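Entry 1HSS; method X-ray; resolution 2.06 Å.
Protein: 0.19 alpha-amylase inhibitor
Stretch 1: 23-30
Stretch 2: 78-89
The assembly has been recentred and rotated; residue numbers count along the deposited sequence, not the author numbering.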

# COMPACT_ATOMS: atom_id res chain seq x y z
N LEU A 23 5.79 -10.32 -8.16
CA LEU A 23 4.76 -9.92 -7.23
C LEU A 23 4.04 -8.66 -7.72
O LEU A 23 2.82 -8.63 -7.77
N LEU A 24 4.81 -7.62 -8.05
CA LEU A 24 4.27 -6.35 -8.53
C LEU A 24 3.42 -6.48 -9.81
O LEU A 24 2.38 -5.84 -9.94
N ARG A 25 3.82 -7.35 -10.72
CA ARG A 25 3.06 -7.62 -11.95
C ARG A 25 1.74 -8.34 -11.75
O ARG A 25 0.80 -8.10 -12.50
N LEU A 26 1.68 -9.23 -10.75
CA LEU A 26 0.42 -9.85 -10.32
C LEU A 26 -0.49 -8.89 -9.56
O LEU A 26 -1.69 -8.75 -9.85
N GLN A 27 0.08 -8.19 -8.59
CA GLN A 27 -0.69 -7.26 -7.82
C GLN A 27 -1.28 -6.12 -8.62
O GLN A 27 -2.38 -5.68 -8.31
N CYS A 28 -0.55 -5.57 -9.59
CA CYS A 28 -1.00 -4.32 -10.23
C CYS A 28 -2.25 -4.44 -11.12
O CYS A 28 -2.91 -3.43 -11.38
N ASN A 29 -2.67 -5.66 -11.42
CA ASN A 29 -4.01 -5.88 -11.98
C ASN A 29 -4.92 -6.80 -11.15
O ASN A 29 -5.88 -7.36 -11.67
N GLY A 30 -4.58 -6.98 -9.87
CA GLY A 30 -5.47 -7.66 -8.96
C GLY A 30 -5.53 -9.17 -9.09
O GLY A 30 -6.48 -9.77 -8.62
N GLY A 78 4.73 -3.07 -22.82
CA GLY A 78 4.95 -2.29 -21.61
C GLY A 78 5.50 -3.13 -20.46
O GLY A 78 5.38 -4.36 -20.50
N ALA A 79 6.07 -2.48 -19.45
CA ALA A 79 6.66 -3.22 -18.33
C ALA A 79 5.59 -3.91 -17.47
O ALA A 79 5.86 -4.95 -16.86
N PHE A 80 4.36 -3.39 -17.52
CA PHE A 80 3.27 -3.89 -16.69
C PHE A 80 1.98 -4.19 -17.44
O PHE A 80 1.17 -3.29 -17.69
N PRO A 81 1.81 -5.45 -17.88
CA PRO A 81 0.71 -5.85 -18.76
C PRO A 81 -0.63 -5.81 -18.04
O PRO A 81 -0.79 -6.39 -16.97
N ARG A 82 -1.56 -5.03 -18.58
CA ARG A 82 -2.90 -4.89 -18.01
C ARG A 82 -2.94 -4.03 -16.74
O ARG A 82 -3.99 -3.93 -16.08
N CYS A 83 -1.87 -3.28 -16.51
CA CYS A 83 -1.79 -2.36 -15.37
C CYS A 83 -1.73 -0.88 -15.72
O CYS A 83 -0.97 -0.46 -16.60
N ARG A 84 -2.40 -0.10 -14.89
CA ARG A 84 -2.38 1.35 -14.98
C ARG A 84 -1.18 1.95 -14.27
O ARG A 84 -0.91 1.64 -13.11
N ARG A 85 -0.58 2.95 -14.91
CA ARG A 85 0.56 3.69 -14.37
C ARG A 85 0.39 4.08 -12.89
O ARG A 85 1.23 3.79 -12.06
N GLU A 86 -0.77 4.64 -12.57
CA GLU A 86 -1.06 5.12 -11.22
C GLU A 86 -1.07 4.00 -10.18
O GLU A 86 -0.47 4.13 -9.11
N VAL A 87 -1.73 2.88 -10.50
CA VAL A 87 -1.85 1.77 -9.56
C VAL A 87 -0.53 1.00 -9.46
O VAL A 87 -0.16 0.58 -8.37
N VAL A 88 0.23 0.97 -10.55
CA VAL A 88 1.57 0.37 -10.52
C VAL A 88 2.47 1.02 -9.47
O VAL A 88 3.02 0.33 -8.62
N LYS A 89 2.57 2.35 -9.46
CA LYS A 89 3.51 2.97 -8.53
C LYS A 89 2.95 3.05 -7.13
O LYS A 89 3.71 2.99 -6.16

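A covalent bond sits at the centre of this contact: C28 SG and C83 SG are 2.0 Å apart, and the chi3 of 84° lies close to the right angle that a relaxed disulfide prefers. The two cysteines are 55 residues apart in sequence, so the bridge ties the first stretch to the loop that precedes the helix of the second. Both CA-to-CB bonds point toward the other stretch, C28 with chi1 in p (68°) and C83 in m (-64°), which lets the sulfurs meet between the backbones.

The surroundings of C28 are largely apolar. C28 CB lies 3.9 Å from V88 CG2, with V88 in t, and 4.3 Å from V87 CG2. V87, at chi1 -37°, points toward the first stretch, and its CG2 also comes within 3.3 Å of C28 O, a tight approach to a carbonyl. C28 SG is 4.1 Å from F80 CB. C28 SG also stands 5.3 Å from the centroid of the F80 ring and 66° off its normal, an oblique sulfur-aromatic approach.

F80 leaves its backbone sideways, but in the m rotamer its ring comes nearer the helix. There F80 CE1 meets L24 CD2 at 3.8 Å, and F80 CD1 lies 4.0 Å from R25 CG. L24 points toward the second stretch with chi1 t and chi2 p; its two methyls reach different neighbours, since L24 CD1 is 3.7 Å from V88 O.

R25 supplies the one hydrogen bond across the contact. Its CA-to-CB bond points sideways, yet the chain, with chi1 m, chi2 t and chi3 between wells at -102°, brings its end nearer. R25 NH1 donates to A79 O at 2.9 Å with an N-H...O angle of 143°; the carbonyl oxygen lies at the guanidinium edge, near its plane, where the N-H groups are directed. Along the way, R25 CD rests 4.0 Å from P81 CD, so the aliphatic part of the arginine also packs.

N29, with chi1 p (52°), points toward the type II turn running from F80 to C83. N29 CB is 3.6 Å from R82 O and 3.8 Å from C83 SG, while N29 OD1 lies 3.7 Å from R82 CB. N29 OD1 also comes within 3.2 Å of P81 O, but both atoms are acceptors, so this proximity is not a hydrogen bond. The asparagine therefore contributes packing beside the disulfide without a polar bond to the other stretch.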

# COMPACT_ATOMS: atom_id res chain seq x y z
CB LEU A 23 5.37 -9.64 -5.87
CG LEU A 23 4.37 -9.08 -4.87
CD1 LEU A 23 3.33 -10.15 -4.59
CD2 LEU A 23 5.06 -8.67 -3.58
CB LEU A 24 5.42 -5.35 -8.74
CG LEU A 24 5.07 -3.99 -9.36
CD1 LEU A 24 3.94 -3.30 -8.57
CD2 LEU A 24 6.30 -3.13 -9.43
CB ARG A 25 3.92 -8.39 -12.94
CG ARG A 25 4.91 -7.51 -13.65
CD ARG A 25 5.25 -8.10 -14.98
NE ARG A 25 6.54 -8.76 -14.91
CZ ARG A 25 7.66 -8.20 -15.34
NH1 ARG A 25 7.62 -7.08 -16.10
NH2 ARG A 25 8.83 -8.78 -15.07
CB LEU A 26 0.71 -11.07 -9.43
CG LEU A 26 1.34 -12.31 -10.06
CD1 LEU A 26 1.90 -13.23 -8.97
CD2 LEU A 26 0.30 -13.02 -10.90
CB GLN A 27 0.14 -6.68 -6.71
CG GLN A 27 0.42 -7.64 -5.60
CD GLN A 27 1.06 -6.92 -4.43
OE1 GLN A 27 0.52 -6.91 -3.33
NE2 GLN A 27 2.17 -6.24 -4.69
CB CYS A 28 0.14 -3.60 -10.97
SG CYS A 28 0.79 -4.41 -12.45
CB ASN A 29 -3.92 -6.40 -13.41
CG ASN A 29 -3.03 -7.62 -13.55
OD1 ASN A 29 -2.39 -7.82 -14.58
ND2 ASN A 29 -3.00 -8.45 -12.52
CB ALA A 79 7.51 -2.27 -17.48
CB PHE A 80 2.99 -2.89 -15.58
CG PHE A 80 4.19 -2.58 -14.77
CD1 PHE A 80 4.62 -3.48 -13.81
CD2 PHE A 80 4.99 -1.50 -15.10
CE1 PHE A 80 5.82 -3.32 -13.20
CE2 PHE A 80 6.21 -1.33 -14.49
CZ PHE A 80 6.63 -2.23 -13.55
CB PRO A 81 1.08 -7.28 -19.19
CG PRO A 81 2.55 -7.42 -18.85
CD PRO A 81 2.73 -6.58 -17.63
CB ARG A 82 -3.53 -6.26 -17.74
CG ARG A 82 -4.01 -6.99 -19.00
CD ARG A 82 -3.88 -8.51 -18.86
NE ARG A 82 -2.89 -9.07 -19.78
CZ ARG A 82 -1.80 -9.72 -19.41
NH1 ARG A 82 -1.54 -9.95 -18.12
NH2 ARG A 82 -0.95 -10.17 -20.34
CB CYS A 83 -0.59 -2.69 -14.50
SG CYS A 83 -0.75 -4.31 -13.76
CB ARG A 84 -3.64 1.92 -14.35
CG ARG A 84 -4.92 1.32 -14.87
CD ARG A 84 -6.09 2.08 -14.33
NE ARG A 84 -7.32 1.46 -14.78
CZ ARG A 84 -8.49 2.09 -14.82
NH1 ARG A 84 -8.56 3.35 -14.41
NH2 ARG A 84 -9.57 1.43 -15.23
CB ARG A 85 0.75 4.96 -15.21
CG ARG A 85 2.19 5.28 -15.59
CD ARG A 85 2.83 6.32 -14.64
NE ARG A 85 4.25 6.54 -14.95
CZ ARG A 85 4.94 7.64 -14.65
NH1 ARG A 85 4.36 8.63 -13.97
NH2 ARG A 85 6.21 7.75 -15.02
CB GLU A 86 -2.41 5.86 -11.20
CG GLU A 86 -2.86 6.50 -12.54
CD GLU A 86 -3.60 5.52 -13.49
OE1 GLU A 86 -4.71 5.03 -13.14
OE2 GLU A 86 -3.10 5.30 -14.63
CB VAL A 87 -3.03 0.80 -9.90
CG1 VAL A 87 -4.23 1.56 -10.44
CG2 VAL A 87 -2.59 -0.23 -10.88
CB VAL A 88 2.27 0.43 -11.93
CG1 VAL A 88 3.76 0.14 -11.82
CG2 VAL A 88 1.64 -0.58 -12.86
CB LYS A 89 3.98 4.35 -9.01
CG LYS A 89 2.88 5.35 -9.17
CD LYS A 89 3.42 6.69 -9.64
CE LYS A 89 3.45 6.77 -11.16
NZ LYS A 89 4.15 5.58 -11.74